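Side-chain contacts in N-alpha-acetyltransferase 35, NatC auxiliary subunit (Saccharomyces cerevisiae, PDB 6YGA), which serves as the auxiliary subunit of the NatC N-terminal acetyltransferase, which acetylates the N-terminal methionine of the L-A virus Gag protein: residues 67-70 with 71-75; 255-258 with 259-263; 463-466 with 467-471; 647-650 with 651-654. One frame throughout, in Å; residues are numbered along the deposited sequence.

In the fold
All four contacts are local, each within one run of chain, and they sample different points of a largely helical subunit. Contact 1 starts the short helix 71-75 at the surface, its centre about 40 Å from the centre of the chain, with polar capping bonds. Contacts 2 and 4 lie toward the C-terminal ends of helices 245-260 and 619-653 and are partly buried; the first has weakened and shared backbone bonds, the second regular ones that run up to a glycine. Contact 3, at the start of helix 465-506, is buried and aromatic. Contacts 3 and 4 both belong to the TPR-like part of the subunit, their centres about 32 Å apart, and both their helices pack against helix 511-564.

Contact 1: 67-70 with 71-75; sequences IELT and AEEIE
The carboxylate of E73 folds back across the side chain of T70 and reaches that residue's own backbone N. T70 N donates to E73 OE1 over 2.9 Å in a fairly straight bond, but the oxygen is met from above the carboxylate plane, 36° out of it. In return, T70 OG1 accepts from E73 N at 3.2 Å. This hydroxyl sits between its own backbone N and carbonyl carbon (chi1 73°), the rotamer that turns it over the first helical turn, and E73 CG passes it at 3.3 Å. The two reciprocal bonds make a capping box, with T70 as the N-cap of helix 71-75, and they occupy one N-H of the first turn as well as the N-H of the cap residue itself. L69 crosses E73 at about a right angle, its CD2 lying 3.4 Å from E73 OE1. The same leucine also turns to I74, where L69 CB meets I74 CG1 at 3.5 Å in an oblique apolar contact. I74 N closes the turn by donating to T70 O. Outside the helix start, L69 rests on T275 and Y276, while E72 touches K270.

Contact 2: 255-258 with 259-263; sequences NSVN and GIFPQ
F261 turns its side chain back along the helix toward V257 and N258, the residues four and three positions earlier. Its CB lies 3.7 Å from N258 O, and CG is a similar distance from V257 O. Further out, CD2 approaches V257 O more closely and also comes near N258 CA, which stands at the ring edge. CE2 makes the main apolar touch, 3.5 Å from V257 CG1, and CZ continues along the same methyl. That methyl is carried toward the ring by the valine torsion, with CG1 anti to the backbone N (chi1 173°). On the rim, N258 OD1 lies in the ring plane, 3.9 Å from F261 CE2, and the amide and ring planes are only 29° apart. The amide oxygen has its hydrogen-bond partner in Y297 N, and the Y297 ring meets F261 edge-to-face, so one loop residue engages both side chains.

Here, toward the end of helix 245-260, the backbone bonding becomes irregular. F261 N donates to V257 O over 2.9 Å, nearly along the C=O axis, whereas I260 N reaches the same oxygen from above the carbonyl plane. I260 N also makes a weak bond to S256 O, and the bond from G259 N to N255 O is weak too. P262 sets its CD 3.2 Å from N258 O. V257 O is thus shared by an i+3 donor, I260 N, and an i+4 donor, F261 N, and P262 has no N-H to offer N258 O, while the phenyl ring adds an apolar contact with V257 CG1.

Contact 3: 463-466 with 467-471; sequences FEAY and SMFWY
Y466 O accepts from W470 N over 2.9 Å, the shortest direct hydrogen bond between 463-466 and 467-471. It belongs to the first turns of helix 465-506, in the TPR-like range of the subunit, where F469 N likewise donates to A465 O and M468 N, more distantly, to E464 O. Beside this ladder the side chains of Y466 and W470 run side by side in the same direction. Each has its CG anti to the backbone N, which sends both rings off along neighbouring paths. Their planes differ by 26°, but the tyrosine ring and the five-membered ring of the indole are slid apart, with centroids 5.7 Å from one another. Overlap is therefore slight: Y466 CE1 meets W470 CB at 3.8 Å, and Y466 OH lies over one face of the indole toward its rim. That hydroxyl is bonded to F606 O, and the F606 ring meets W470 edge-to-face, tying the pair to helix 603-613.

F469 leans the other way, its CD2 4.3 Å from A465 CB, and stacks with F455 of helix 433-456. E464 forms a salt bridge with R588 and packs on I136 of the N-alpha-acetyltransferase 30 chain. At the helix start, one water donates to F463 O and is hydrogen-bonded to S467 OG, each at 2.8 Å.

Contact 4: 647-650 with 651-654; sequences IMQG and IKGG
I647 and I651 share the same chain shape, CG1 anti to the carbonyl carbon and CG2 anti to the backbone N (chi1 -65° and -66°), and one turn apart these torsions bring I647 CG2 to 4.0 Å from I651 CD1. The two side chains cross obliquely. I651 CG1 also lies over the preceding turn, 3.2 Å from I647 O, the same oxygen that accepts from I651 N. This is the buried side of the last turns of helix 619-653: I647 packs on Y540, K543 and I547 of helix 511-564 as well as on Y675, while I651 reaches Q668 and S671 of helix 668-701.

The other side is more polar. K652 runs its extended chain back past the previous turn, with CG 3.2 Å from M648 O. M648 O is itself the acceptor for K652 N, so the lysine methylenes cover the carbonyl that its own backbone bonds. The remaining rungs are G653 N to Q649 O at 2.8 Å and G654 N to G650 O at 3.1 Å. At G654 the chain turns out of the helix with positive phi (103°), a conformation that glycine, lacking CB, adopts readily. The chemistry is thus divided by side: the aliphatic I647 and I651 pack on neighbouring helices, whereas K652 lies on the exposed side. Regular backbone bonds underlie both and continue to G654.

Contact 1: 67-70 with 71-75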
loop_
_atom_site.group_PDB
_atom_site.type_symbol
_atom_site.label_atom_id
_atom_site.label_comp_id
_atom_site.label_asym_id
_atom_site.label_seq_id
_atom_site.Cartn_x
_atom_site.Cartn_y
_atom_site.Cartn_z
ATOM N N ILE B 67 -10.595 -1.106 -28.375
ATOM C CA ILE B 67 -9.182 -0.750 -28.419
ATOM C C ILE B 67 -8.741 -0.606 -29.867
ATOM O O ILE B 67 -8.982 -1.489 -30.701
ATOM C CB ILE B 67 -8.339 -1.801 -27.681
ATOM C CG1 ILE B 67 -8.677 -1.812 -26.187
ATOM C CG2 ILE B 67 -6.853 -1.535 -27.896
ATOM C CD1 ILE B 67 -8.019 -2.941 -25.405
ATOM N N GLU B 68 -8.096 0.515 -30.175
ATOM C CA GLU B 68 -7.598 0.778 -31.517
ATOM C C GLU B 68 -6.230 0.125 -31.688
ATOM O O GLU B 68 -5.315 0.374 -30.896
ATOM C CB GLU B 68 -7.508 2.283 -31.771
ATOM C CG GLU B 68 -8.769 3.067 -31.405
ATOM C CD GLU B 68 -9.975 2.695 -32.255
ATOM O OE1 GLU B 68 -9.790 2.302 -33.426
ATOM O OE2 GLU B 68 -11.113 2.802 -31.752
ATOM N N LEU B 69 -6.097 -0.716 -32.712
ATOM C CA LEU B 69 -4.846 -1.400 -33.009
ATOM C C LEU B 69 -4.380 -1.048 -34.413
ATOM O O LEU B 69 -5.193 -0.837 -35.317
ATOM C CB LEU B 69 -4.994 -2.922 -32.895
ATOM C CG LEU B 69 -5.374 -3.509 -31.536
ATOM C CD1 LEU B 69 -5.574 -5.015 -31.636
ATOM C CD2 LEU B 69 -4.323 -3.172 -30.488
ATOM N N THR B 70 -3.060 -0.988 -34.586
ATOM C CA THR B 70 -2.475 -0.781 -35.898
ATOM C C THR B 70 -2.509 -2.081 -36.697
ATOM O O THR B 70 -2.781 -3.162 -36.168
ATOM C CB THR B 70 -1.038 -0.273 -35.780
ATOM O OG1 THR B 70 -0.183 -1.344 -35.358
ATOM C CG2 THR B 70 -0.955 0.862 -34.766
ATOM N N ALA B 71 -2.233 -1.960 -37.998
ATOM C CA ALA B 71 -2.204 -3.133 -38.863
ATOM C C ALA B 71 -1.146 -4.131 -38.405
ATOM O O ALA B 71 -1.387 -5.344 -38.403
ATOM C CB ALA B 71 -1.958 -2.708 -40.310
ATOM N N GLU B 72 0.031 -3.640 -38.009
ATOM C CA GLU B 72 1.069 -4.531 -37.499
ATOM C C GLU B 72 0.615 -5.232 -36.224
ATOM O O GLU B 72 0.867 -6.428 -36.042
ATOM C CB GLU B 72 2.360 -3.751 -37.247
ATOM C CG GLU B 72 3.049 -3.229 -38.500
ATOM C CD GLU B 72 2.456 -1.927 -39.004
ATOM O OE1 GLU B 72 1.216 -1.789 -39.005
ATOM O OE2 GLU B 72 3.237 -1.033 -39.391
ATOM N N GLU B 73 -0.058 -4.505 -35.331
ATOM C CA GLU B 73 -0.545 -5.122 -34.101
ATOM C C GLU B 73 -1.615 -6.166 -34.393
ATOM O O GLU B 73 -1.686 -7.197 -33.714
ATOM C CB GLU B 73 -1.085 -4.052 -33.151
ATOM C CG GLU B 73 -0.022 -3.108 -32.602
ATOM C CD GLU B 73 -0.613 -1.939 -31.829
ATOM O OE1 GLU B 73 -1.784 -1.592 -32.079
ATOM O OE2 GLU B 73 0.096 -1.364 -30.973
ATOM N N ILE B 74 -2.463 -5.916 -35.394
ATOM C CA ILE B 74 -3.542 -6.851 -35.697
ATOM C C ILE B 74 -3.005 -8.070 -36.437
ATOM O O ILE B 74 -3.422 -9.205 -36.175
ATOM C CB ILE B 74 -4.648 -6.143 -36.503
ATOM C CG1 ILE B 74 -5.318 -5.056 -35.660
ATOM C CG2 ILE B 74 -5.686 -7.144 -36.990
ATOM C CD1 ILE B 74 -6.323 -4.211 -36.422
ATOM N N GLU B 75 -2.066 -7.862 -37.356
ATOM C CA GLU B 75 -1.601 -8.912 -38.253
ATOM C C GLU B 75 -0.342 -9.619 -37.763
ATOM O O GLU B 75 0.160 -10.501 -38.468
ATOM C CB GLU B 75 -1.341 -8.335 -39.651
ATOM C CG GLU B 75 -2.530 -7.610 -40.275
ATOM C CD GLU B 75 -3.706 -8.528 -40.563
ATOM O OE1 GLU B 75 -3.508 -9.759 -40.625
ATOM O OE2 GLU B 75 -4.832 -8.013 -40.730
#

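Contact 2: 255-258 with 259-263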
loop_
_atom_site.group_PDB
_atom_site.type_symbol
_atom_site.label_atom_id
_atom_site.label_comp_id
_atom_site.label_asym_id
_atom_site.label_seq_id
_atom_site.Cartn_x
_atom_site.Cartn_y
_atom_site.Cartn_z
ATOM N N ASN B 255 24.821 -5.081 -15.148
ATOM C CA ASN B 255 25.758 -3.974 -15.319
ATOM C C ASN B 255 26.359 -3.964 -16.718
ATOM O O ASN B 255 26.547 -2.895 -17.310
ATOM C CB ASN B 255 26.863 -4.047 -14.264
ATOM C CG ASN B 255 26.492 -3.337 -12.976
ATOM O OD1 ASN B 255 25.859 -2.281 -12.995
ATOM N ND2 ASN B 255 26.886 -3.914 -11.847
ATOM N N SER B 256 26.674 -5.143 -17.263
ATOM C CA SER B 256 27.259 -5.202 -18.599
ATOM C C SER B 256 26.268 -4.724 -19.653
ATOM O O SER B 256 26.652 -4.037 -20.607
ATOM C CB SER B 256 27.728 -6.624 -18.904
ATOM O OG SER B 256 28.674 -7.065 -17.947
ATOM N N VAL B 257 24.989 -5.068 -19.492
ATOM C CA VAL B 257 23.975 -4.647 -20.454
ATOM C C VAL B 257 23.796 -3.133 -20.417
ATOM O O VAL B 257 23.611 -2.492 -21.457
ATOM C CB VAL B 257 22.651 -5.387 -20.188
ATOM C CG1 VAL B 257 21.543 -4.848 -21.074
ATOM C CG2 VAL B 257 22.828 -6.873 -20.429
ATOM N N ASN B 258 23.869 -2.536 -19.224
ATOM C CA ASN B 258 23.678 -1.091 -19.111
ATOM C C ASN B 258 24.728 -0.322 -19.908
ATOM O O ASN B 258 24.416 0.695 -20.538
ATOM C CB ASN B 258 23.695 -0.668 -17.642
ATOM C CG ASN B 258 22.414 -1.039 -16.913
ATOM O OD1 ASN B 258 21.360 -1.200 -17.531
ATOM N ND2 ASN B 258 22.498 -1.170 -15.593
ATOM N N GLY B 259 25.978 -0.790 -19.896
ATOM C CA GLY B 259 26.996 -0.169 -20.726
ATOM C C GLY B 259 26.800 -0.413 -22.206
ATOM O O GLY B 259 27.333 0.340 -23.029
ATOM N N ILE B 260 26.039 -1.449 -22.560
ATOM C CA ILE B 260 25.795 -1.766 -23.961
ATOM C C ILE B 260 24.650 -0.925 -24.520
ATOM O O ILE B 260 24.657 -0.579 -25.706
ATOM C CB ILE B 260 25.524 -3.275 -24.114
ATOM C CG1 ILE B 260 26.775 -4.091 -23.772
ATOM C CG2 ILE B 260 25.087 -3.611 -25.518
ATOM C CD1 ILE B 260 26.610 -5.581 -24.023
ATOM N N PHE B 261 23.674 -0.568 -23.681
ATOM C CA PHE B 261 22.502 0.187 -24.127
ATOM C C PHE B 261 22.826 1.426 -24.954
ATOM O O PHE B 261 22.237 1.583 -26.035
ATOM C CB PHE B 261 21.642 0.577 -22.917
ATOM C CG PHE B 261 20.598 -0.433 -22.562
ATOM C CD1 PHE B 261 19.620 -0.786 -23.477
ATOM C CD2 PHE B 261 20.582 -1.019 -21.309
ATOM C CE1 PHE B 261 18.651 -1.715 -23.153
ATOM C CE2 PHE B 261 19.613 -1.947 -20.977
ATOM C CZ PHE B 261 18.647 -2.296 -21.901
ATOM N N PRO B 262 23.712 2.337 -24.531
ATOM C CA PRO B 262 23.941 3.529 -25.362
ATOM C C PRO B 262 24.560 3.218 -26.712
ATOM O O PRO B 262 24.426 4.026 -27.639
ATOM C CB PRO B 262 24.877 4.386 -24.498
ATOM C CG PRO B 262 25.578 3.411 -23.634
ATOM C CD PRO B 262 24.544 2.370 -23.313
ATOM N N GLN B 263 25.217 2.065 -26.866
ATOM C CA GLN B 263 26.012 1.818 -28.063
ATOM C C GLN B 263 25.185 1.336 -29.247
ATOM O O GLN B 263 25.652 1.442 -30.386
ATOM C CB GLN B 263 27.121 0.801 -27.773
ATOM C CG GLN B 263 28.064 1.204 -26.651
ATOM C CD GLN B 263 29.380 0.447 -26.688
ATOM O OE1 GLN B 263 29.852 0.049 -27.755
ATOM N NE2 GLN B 263 29.979 0.245 -25.521
#

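Contact 3: 463-466 with 467-471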
loop_
_atom_site.group_PDB
_atom_site.type_symbol
_atom_site.label_atom_id
_atom_site.label_comp_id
_atom_site.label_asym_id
_atom_site.label_seq_id
_atom_site.Cartn_x
_atom_site.Cartn_y
_atom_site.Cartn_z
ATOM N N PHE B 463 -0.994 21.819 12.518
ATOM C CA PHE B 463 -1.584 22.200 13.797
ATOM C C PHE B 463 -1.691 21.020 14.755
ATOM O O PHE B 463 -1.799 21.231 15.968
ATOM C CB PHE B 463 -2.955 22.859 13.587
ATOM C CG PHE B 463 -4.073 21.899 13.264
ATOM C CD1 PHE B 463 -4.771 21.249 14.273
ATOM C CD2 PHE B 463 -4.461 21.690 11.951
ATOM C CE1 PHE B 463 -5.810 20.385 13.974
ATOM C CE2 PHE B 463 -5.500 20.829 11.646
ATOM C CZ PHE B 463 -6.174 20.176 12.657
ATOM N N GLU B 464 -1.664 19.793 14.239
ATOM C CA GLU B 464 -1.676 18.593 15.064
ATOM C C GLU B 464 -0.292 18.201 15.563
ATOM O O GLU B 464 -0.178 17.219 16.303
ATOM C CB GLU B 464 -2.273 17.422 14.280
ATOM C CG GLU B 464 -3.729 17.592 13.882
ATOM C CD GLU B 464 -4.257 16.411 13.082
ATOM O OE1 GLU B 464 -3.769 16.182 11.954
ATOM O OE2 GLU B 464 -5.156 15.706 13.586
ATOM N N ALA B 465 0.755 18.937 15.179
ATOM C CA ALA B 465 2.116 18.499 15.480
ATOM C C ALA B 465 2.372 18.454 16.980
ATOM O O ALA B 465 3.039 17.537 17.473
ATOM C CB ALA B 465 3.131 19.410 14.790
ATOM N N TYR B 466 1.856 19.435 17.722
ATOM C CA TYR B 466 2.050 19.432 19.168
ATOM C C TYR B 466 1.382 18.225 19.816
ATOM O O TYR B 466 1.974 17.578 20.686
ATOM C CB TYR B 466 1.513 20.722 19.784
ATOM C CG TYR B 466 1.117 20.543 21.228
ATOM C CD1 TYR B 466 2.077 20.474 22.227
ATOM C CD2 TYR B 466 -0.218 20.420 21.591
ATOM C CE1 TYR B 466 1.720 20.296 23.549
ATOM C CE2 TYR B 466 -0.588 20.240 22.907
ATOM C CZ TYR B 466 0.384 20.181 23.883
ATOM O OH TYR B 466 0.014 20.005 25.194
ATOM N N SER B 467 0.147 17.913 19.416
ATOM C CA SER B 467 -0.588 16.835 20.070
ATOM C C SER B 467 0.158 15.512 19.957
ATOM O O SER B 467 0.324 14.794 20.951
ATOM C CB SER B 467 -1.990 16.714 19.476
ATOM O OG SER B 467 -2.804 17.801 19.872
HETATM N N MSE B 468 0.629 15.181 18.758
HETATM C CA MSE B 468 1.305 13.908 18.524
HETATM C C MSE B 468 2.700 13.863 19.149
HETATM O O MSE B 468 3.064 12.885 19.802
HETATM C CB MSE B 468 1.400 13.627 17.027
HETATM C CG MSE B 468 0.050 13.473 16.340
HETATM SE SE MSE B 468 -1.111 12.188 17.246
HETATM C CE MSE B 468 0.067 10.636 17.238
ATOM N N PHE B 469 3.481 14.925 18.951
ATOM C CA PHE B 469 4.831 14.940 19.500
ATOM C C PHE B 469 4.811 14.928 21.023
ATOM O O PHE B 469 5.645 14.267 21.650
ATOM C CB PHE B 469 5.607 16.144 18.970
ATOM C CG PHE B 469 6.242 15.908 17.630
ATOM C CD1 PHE B 469 6.947 14.741 17.377
ATOM C CD2 PHE B 469 6.116 16.842 16.618
ATOM C CE1 PHE B 469 7.529 14.520 16.140
ATOM C CE2 PHE B 469 6.697 16.631 15.384
ATOM C CZ PHE B 469 7.401 15.467 15.143
ATOM N N TRP B 470 3.862 15.632 21.640
ATOM C CA TRP B 470 3.802 15.600 23.096
ATOM C C TRP B 470 3.271 14.264 23.593
ATOM O O TRP B 470 3.697 13.775 24.646
ATOM C CB TRP B 470 2.948 16.742 23.637
ATOM C CG TRP B 470 2.888 16.713 25.130
ATOM C CD1 TRP B 470 3.821 17.199 25.997
ATOM C CD2 TRP B 470 1.851 16.139 25.936
ATOM N NE1 TRP B 470 3.429 16.969 27.292
ATOM C CE2 TRP B 470 2.221 16.322 27.282
ATOM C CE3 TRP B 470 0.646 15.492 25.649
ATOM C CZ2 TRP B 470 1.427 15.886 28.339
ATOM C CZ3 TRP B 470 -0.140 15.059 26.699
ATOM C CH2 TRP B 470 0.254 15.258 28.028
ATOM N N TYR B 471 2.338 13.659 22.853
ATOM C CA TYR B 471 1.847 12.344 23.241
ATOM C C TYR B 471 2.957 11.304 23.165
ATOM O O TYR B 471 3.049 10.424 24.026
ATOM C CB TYR B 471 0.659 11.941 22.366
ATOM C CG TYR B 471 0.109 10.570 22.684
ATOM C CD1 TYR B 471 -0.453 10.296 23.923
ATOM C CD2 TYR B 471 0.148 9.552 21.742
ATOM C CE1 TYR B 471 -0.954 9.046 24.217
ATOM C CE2 TYR B 471 -0.354 8.300 22.024
ATOM C CZ TYR B 471 -0.903 8.051 23.263
ATOM O OH TYR B 471 -1.404 6.802 23.546
HETATM O O HOH W 1 -1.619 19.868 18.389
#

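Contact 4: 647-650 with 651-654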
loop_
_atom_site.group_PDB
_atom_site.type_symbol
_atom_site.label_atom_id
_atom_site.label_comp_id
_atom_site.label_asym_id
_atom_site.label_seq_id
_atom_site.Cartn_x
_atom_site.Cartn_y
_atom_site.Cartn_z
ATOM N N ILE B 647 25.958 5.746 20.347
ATOM C CA ILE B 647 25.313 4.559 19.796
ATOM C C ILE B 647 26.033 4.101 18.535
ATOM O O ILE B 647 26.227 2.898 18.316
ATOM C CB ILE B 647 23.820 4.834 19.540
ATOM C CG1 ILE B 647 23.096 5.094 20.864
ATOM C CG2 ILE B 647 23.172 3.671 18.792
ATOM C CD1 ILE B 647 21.593 5.260 20.725
HETATM N N MSE B 648 26.459 5.043 17.697
HETATM C CA MSE B 648 27.140 4.694 16.455
HETATM C C MSE B 648 28.494 4.039 16.739
HETATM O O MSE B 648 28.863 3.073 16.073
HETATM C CB MSE B 648 27.300 5.930 15.559
HETATM C CG MSE B 648 25.968 6.486 15.044
HETATM SE SE MSE B 648 26.119 7.998 13.805
HETATM C CE MSE B 648 26.790 7.053 12.236
ATOM N N GLN B 649 29.220 4.549 17.738
ATOM C CA GLN B 649 30.455 3.890 18.157
ATOM C C GLN B 649 30.181 2.466 18.628
ATOM O O GLN B 649 30.913 1.531 18.281
ATOM C CB GLN B 649 31.142 4.690 19.267
ATOM C CG GLN B 649 31.344 6.168 18.973
ATOM C CD GLN B 649 32.239 6.427 17.779
ATOM O OE1 GLN B 649 32.989 5.553 17.343
ATOM N NE2 GLN B 649 32.165 7.640 17.244
ATOM N N GLY B 650 29.124 2.284 19.424
ATOM C CA GLY B 650 28.794 0.953 19.903
ATOM C C GLY B 650 28.447 0.002 18.777
ATOM O O GLY B 650 28.834 -1.170 18.799
ATOM N N ILE B 651 27.724 0.497 17.771
ATOM C CA ILE B 651 27.397 -0.322 16.607
ATOM C C ILE B 651 28.666 -0.730 15.869
ATOM O O ILE B 651 28.815 -1.886 15.454
ATOM C CB ILE B 651 26.416 0.427 15.686
ATOM C CG1 ILE B 651 25.072 0.631 16.384
ATOM C CG2 ILE B 651 26.210 -0.330 14.389
ATOM C CD1 ILE B 651 24.092 1.452 15.575
ATOM N N LYS B 652 29.607 0.202 15.699
ATOM C CA LYS B 652 30.845 -0.138 15.003
ATOM C C LYS B 652 31.703 -1.090 15.827
ATOM O O LYS B 652 32.356 -1.982 15.274
ATOM C CB LYS B 652 31.635 1.126 14.669
ATOM C CG LYS B 652 30.885 2.137 13.825
ATOM C CD LYS B 652 31.692 3.414 13.669
ATOM C CE LYS B 652 30.881 4.503 12.995
ATOM N NZ LYS B 652 31.671 5.758 12.872
ATOM N N GLY B 653 31.723 -0.913 17.150
ATOM C CA GLY B 653 32.589 -1.726 17.985
ATOM C C GLY B 653 32.116 -3.156 18.143
ATOM O O GLY B 653 32.932 -4.065 18.326
ATOM N N GLY B 654 30.808 -3.382 18.076
ATOM C CA GLY B 654 30.248 -4.704 18.279
ATOM C C GLY B 654 29.623 -4.854 19.654
ATOM O O GLY B 654 29.608 -3.938 20.481
#